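Nisin biosynthesis protein NisC (Lactococcus lactis subsp. lactis, PDB 2G0D) catalyses formation of the thioether (lanthionine-type) rings of the lantibiotic nisin as a zinc-dependent cyclase. Local coordinates at residues Gly79-Leu93 with Val136-Leu149. Residues are numbered along the deposited sequence; the frame is centred on the assembly and turned at random.
Sequences GSLYSGAAGIALSIL and VIEGLSGILSYLLL
Leu81 packed on Gly142 and Ala86 on Tyr146 join helices 85-92 and 140-147, with the loops before them, in the alpha toroid characteristic of LanC cyclases. The two helices run in nearly the same direction, 26° apart, and the longer helix 100-122 lies between them in sequence. Each begins in a GxxG pattern, Gly84 to Gly87 and Gly139 to Gly142, whose first glycine is the N-cap.

Along the helices the chief spacer is Tyr146. With CG anti to the backbone N (chi1 166°), its ring is carried across to helix 85-92, where Ala86 O lies over one face and the small Ala89 brings CB to 3.5 Å from Tyr146 CZ. The hydroxyl of Tyr146 is hydrogen-bonded to Asn110 OD1 of helix 100-122, so one residue is both apolar filler and polar anchor. Farther along, Leu149 CD1 packs at 3.7 Å against both Leu90 CD1 and Leu93 CD2.

The loops before the helices come closer. Because Gly142 has no side chain, Leu81 can lie directly on its backbone, CD2 3.7 Å from Gly142 O. Glu138, bent at chi2 (-60°), turns its carboxylate back to two serines: Ser83 OG donates to OE2 from the syn side at 2.5 Å, while Ser80 OG meets OE1 from above the plane. Ser80 OG also accepts from Ser83 N, an ST motif that probably helps to orient the hydroxyl towards Glu138.

The side chain of Ile137 lies about 7 Å from the bound zinc, which puts this end of the contact near the metal site of Cys278, Cys324 and His325. Its CD1 makes a CH-pi contact over the Tyr82 ring, 4.0 Å from the centroid, and Tyr82 N donates to Ile137 O at 3.0 Å.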
loop_
_atom_site.group_PDB
_atom_site.type_symbol
_atom_site.label_atom_id
_atom_site.label_comp_id
_atom_site.label_asym_id
_atom_site.label_seq_id
_atom_site.Cartn_x
_atom_site.Cartn_y
_atom_site.Cartn_z
ATOM N N GLY A 79 15.011 2.646 3.406
ATOM C CA GLY A 79 14.006 3.305 4.224
ATOM C C GLY A 79 12.582 2.930 3.812
ATOM O O GLY A 79 11.645 3.507 4.300
ATOM N N SER A 80 12.430 1.927 2.949
ATOM C CA SER A 80 11.183 1.666 2.240
ATOM C C SER A 80 10.035 1.163 3.133
ATOM O O SER A 80 10.266 0.538 4.161
ATOM C CB SER A 80 11.432 0.689 1.086
ATOM O OG SER A 80 11.414 -0.650 1.533
ATOM N N LEU A 81 8.806 1.449 2.725
ATOM C CA LEU A 81 7.620 0.981 3.467
ATOM C C LEU A 81 7.611 -0.553 3.643
ATOM O O LEU A 81 7.437 -1.042 4.753
ATOM C CB LEU A 81 6.316 1.453 2.800
ATOM C CG LEU A 81 4.959 1.051 3.437
ATOM C CD1 LEU A 81 4.781 1.607 4.862
ATOM C CD2 LEU A 81 3.768 1.503 2.583
ATOM N N TYR A 82 7.786 -1.300 2.550
ATOM C CA TYR A 82 7.600 -2.754 2.600
ATOM C C TYR A 82 8.846 -3.567 2.905
ATOM O O TYR A 82 8.721 -4.717 3.298
ATOM C CB TYR A 82 6.864 -3.284 1.356
ATOM C CG TYR A 82 5.355 -3.146 1.494
ATOM C CD1 TYR A 82 4.726 -1.946 1.220
ATOM C CD2 TYR A 82 4.568 -4.226 1.927
ATOM C CE1 TYR A 82 3.345 -1.803 1.370
ATOM C CE2 TYR A 82 3.192 -4.095 2.090
ATOM C CZ TYR A 82 2.590 -2.896 1.795
ATOM O OH TYR A 82 1.240 -2.767 1.947
ATOM N N SER A 83 10.033 -2.993 2.715
ATOM C CA SER A 83 11.293 -3.709 3.037
ATOM C C SER A 83 12.177 -2.984 4.040
ATOM O O SER A 83 13.115 -3.581 4.550
ATOM C CB SER A 83 12.132 -3.971 1.782
ATOM O OG SER A 83 11.389 -4.706 0.853
ATOM N N GLY A 84 11.912 -1.707 4.298
ATOM C CA GLY A 84 12.868 -0.913 5.055
ATOM C C GLY A 84 12.366 -0.299 6.341
ATOM O O GLY A 84 11.433 -0.808 6.963
ATOM N N ALA A 85 12.994 0.810 6.729
ATOM C CA ALA A 85 12.698 1.471 8.004
ATOM C C ALA A 85 11.260 1.951 8.186
ATOM O O ALA A 85 10.741 1.891 9.304
ATOM C CB ALA A 85 13.699 2.634 8.270
ATOM N N ALA A 86 10.616 2.447 7.121
ATOM C CA ALA A 86 9.230 2.955 7.243
ATOM C C ALA A 86 8.230 1.849 7.616
ATOM O O ALA A 86 7.311 2.088 8.411
ATOM C CB ALA A 86 8.778 3.730 5.986
ATOM N N GLY A 87 8.423 0.638 7.087
ATOM C CA GLY A 87 7.570 -0.511 7.491
ATOM C C GLY A 87 7.784 -0.936 8.940
ATOM O O GLY A 87 6.831 -1.264 9.653
ATOM N N ILE A 88 9.034 -0.933 9.387
ATOM C CA ILE A 88 9.340 -1.245 10.777
ATOM C C ILE A 88 8.752 -0.189 11.708
ATOM O O ILE A 88 8.110 -0.529 12.720
ATOM C CB ILE A 88 10.870 -1.382 11.022
ATOM C CG1 ILE A 88 11.465 -2.479 10.124
ATOM C CG2 ILE A 88 11.140 -1.668 12.496
ATOM C CD1 ILE A 88 13.008 -2.518 10.087
ATOM N N ALA A 89 8.954 1.089 11.363
ATOM C CA ALA A 89 8.369 2.191 12.135
ATOM C C ALA A 89 6.844 2.153 12.152
ATOM O O ALA A 89 6.245 2.365 13.210
ATOM C CB ALA A 89 8.877 3.544 11.644
ATOM N N LEU A 90 6.210 1.915 11.000
ATOM C CA LEU A 90 4.754 1.781 10.975
ATOM C C LEU A 90 4.270 0.703 11.940
ATOM O O LEU A 90 3.256 0.904 12.655
ATOM C CB LEU A 90 4.228 1.457 9.555
ATOM C CG LEU A 90 2.689 1.438 9.385
ATOM C CD1 LEU A 90 2.134 2.837 9.511
ATOM C CD2 LEU A 90 2.317 0.825 8.067
ATOM N N SER A 91 4.987 -0.435 11.977
ATOM C CA SER A 91 4.551 -1.580 12.778
ATOM C C SER A 91 4.524 -1.302 14.304
ATOM O O SER A 91 3.784 -1.979 15.064
ATOM C CB SER A 91 5.361 -2.830 12.435
ATOM O OG SER A 91 6.684 -2.801 12.978
ATOM N N ILE A 92 5.291 -0.291 14.754
ATOM C CA ILE A 92 5.333 0.053 16.188
ATOM C C ILE A 92 4.844 1.472 16.510
ATOM O O ILE A 92 4.855 1.906 17.660
ATOM C CB ILE A 92 6.755 -0.159 16.801
ATOM C CG1 ILE A 92 7.748 0.874 16.234
ATOM C CG2 ILE A 92 7.257 -1.594 16.565
ATOM C CD1 ILE A 92 9.164 0.754 16.805
ATOM N N LEU A 93 4.432 2.207 15.493
ATOM C CA LEU A 93 4.061 3.627 15.664
ATOM C C LEU A 93 3.050 3.869 16.808
ATOM O O LEU A 93 3.220 4.811 17.589
ATOM C CB LEU A 93 3.553 4.225 14.336
ATOM C CG LEU A 93 3.185 5.712 14.383
ATOM C CD1 LEU A 93 4.374 6.578 14.803
ATOM C CD2 LEU A 93 2.656 6.166 13.056
ATOM N N VAL A 136 4.841 2.563 -4.145
ATOM C CA VAL A 136 4.312 2.337 -2.803
ATOM C C VAL A 136 5.186 1.311 -2.067
ATOM O O VAL A 136 5.534 1.490 -0.900
ATOM C CB VAL A 136 2.813 1.886 -2.884
ATOM C CG1 VAL A 136 2.337 1.384 -1.546
ATOM C CG2 VAL A 136 1.949 3.042 -3.400
ATOM N N ILE A 137 5.556 0.248 -2.762
ATOM C CA ILE A 137 6.196 -0.894 -2.106
ATOM C C ILE A 137 7.629 -0.583 -1.614
ATOM O O ILE A 137 7.933 -0.773 -0.432
ATOM C CB ILE A 137 6.115 -2.153 -3.017
ATOM C CG1 ILE A 137 4.655 -2.384 -3.469
ATOM C CG2 ILE A 137 6.741 -3.393 -2.340
ATOM C CD1 ILE A 137 3.649 -2.700 -2.316
ATOM N N GLU A 138 8.482 -0.080 -2.509
ATOM C CA GLU A 138 9.867 0.247 -2.167
ATOM C C GLU A 138 10.209 1.737 -2.254
ATOM O O GLU A 138 11.232 2.156 -1.733
ATOM C CB GLU A 138 10.868 -0.566 -3.018
ATOM C CG GLU A 138 10.694 -2.088 -2.899
ATOM C CD GLU A 138 10.871 -2.622 -1.481
ATOM O OE1 GLU A 138 11.638 -2.031 -0.707
ATOM O OE2 GLU A 138 10.244 -3.648 -1.137
ATOM N N GLY A 139 9.360 2.535 -2.902
ATOM C CA GLY A 139 9.735 3.931 -3.206
ATOM C C GLY A 139 9.131 5.000 -2.309
ATOM O O GLY A 139 8.601 4.712 -1.239
ATOM N N LEU A 140 9.191 6.238 -2.773
ATOM C CA LEU A 140 8.936 7.414 -1.952
ATOM C C LEU A 140 7.468 7.584 -1.581
ATOM O O LEU A 140 7.169 8.150 -0.523
ATOM C CB LEU A 140 9.440 8.680 -2.665
ATOM C CG LEU A 140 10.965 8.844 -2.897
ATOM C CD1 LEU A 140 11.319 10.211 -3.475
ATOM C CD2 LEU A 140 11.750 8.637 -1.619
ATOM N N SER A 141 6.558 7.133 -2.454
ATOM C CA SER A 141 5.102 7.224 -2.184
ATOM C C SER A 141 4.734 6.459 -0.896
ATOM O O SER A 141 4.068 7.008 -0.005
ATOM C CB SER A 141 4.287 6.657 -3.349
ATOM O OG SER A 141 4.329 7.519 -4.462
ATOM N N GLY A 142 5.186 5.210 -0.814
ATOM C CA GLY A 142 5.012 4.380 0.379
ATOM C C GLY A 142 5.652 4.990 1.626
ATOM O O GLY A 142 5.055 4.998 2.692
ATOM N N ILE A 143 6.861 5.516 1.485
ATOM C CA ILE A 143 7.544 6.203 2.600
ATOM C C ILE A 143 6.743 7.409 3.084
ATOM O O ILE A 143 6.561 7.578 4.289
ATOM C CB ILE A 143 8.993 6.601 2.233
ATOM C CG1 ILE A 143 9.872 5.349 2.165
ATOM C CG2 ILE A 143 9.579 7.620 3.243
ATOM C CD1 ILE A 143 11.338 5.595 1.659
ATOM N N LEU A 144 6.249 8.220 2.147
ATOM C CA LEU A 144 5.403 9.382 2.459
ATOM C C LEU A 144 4.114 8.977 3.196
ATOM O O LEU A 144 3.639 9.675 4.079
ATOM C CB LEU A 144 5.121 10.165 1.166
ATOM C CG LEU A 144 4.375 11.515 1.218
ATOM C CD1 LEU A 144 5.025 12.498 2.212
ATOM C CD2 LEU A 144 4.302 12.114 -0.147
ATOM N N SER A 145 3.565 7.822 2.849
ATOM C CA SER A 145 2.340 7.316 3.506
ATOM C C SER A 145 2.550 7.245 5.016
ATOM O O SER A 145 1.724 7.745 5.798
ATOM C CB SER A 145 1.965 5.931 2.980
ATOM O OG SER A 145 0.684 5.561 3.472
ATOM N N TYR A 146 3.663 6.611 5.409
ATOM C CA TYR A 146 4.101 6.564 6.800
ATOM C C TYR A 146 4.411 7.959 7.354
ATOM O O TYR A 146 3.911 8.315 8.432
ATOM C CB TYR A 146 5.325 5.645 7.011
ATOM C CG TYR A 146 5.970 5.883 8.370
ATOM C CD1 TYR A 146 5.377 5.406 9.544
ATOM C CD2 TYR A 146 7.150 6.612 8.482
ATOM C CE1 TYR A 146 5.947 5.659 10.799
ATOM C CE2 TYR A 146 7.727 6.883 9.735
ATOM C CZ TYR A 146 7.113 6.417 10.891
ATOM O OH TYR A 146 7.691 6.667 12.132
ATOM N N LEU A 147 5.218 8.739 6.633
ATOM C CA LEU A 147 5.633 10.082 7.120
ATOM C C LEU A 147 4.462 10.974 7.482
ATOM O O LEU A 147 4.522 11.652 8.501
ATOM C CB LEU A 147 6.590 10.797 6.141
ATOM C CG LEU A 147 7.974 10.135 5.980
ATOM C CD1 LEU A 147 8.744 10.784 4.807
ATOM C CD2 LEU A 147 8.799 10.191 7.265
ATOM N N LEU A 148 3.378 10.918 6.680
ATOM C CA LEU A 148 2.199 11.770 6.876
ATOM C C LEU A 148 1.385 11.501 8.156
ATOM O O LEU A 148 0.520 12.307 8.537
ATOM C CB LEU A 148 1.292 11.745 5.637
ATOM C CG LEU A 148 1.898 12.458 4.418
ATOM C CD1 LEU A 148 1.142 12.060 3.161
ATOM C CD2 LEU A 148 1.919 14.000 4.583
ATOM N N LEU A 149 1.692 10.405 8.832
ATOM C CA LEU A 149 1.159 10.125 10.164
ATOM C C LEU A 149 1.916 10.849 11.283
ATOM O O LEU A 149 1.448 10.864 12.411
ATOM C CB LEU A 149 1.228 8.613 10.447
ATOM C CG LEU A 149 0.306 7.691 9.627
ATOM C CD1 LEU A 149 0.670 6.247 9.957
ATOM C CD2 LEU A 149 -1.200 7.993 9.921
HETATM O O HOH W 1 8.214 2.483 0.136
#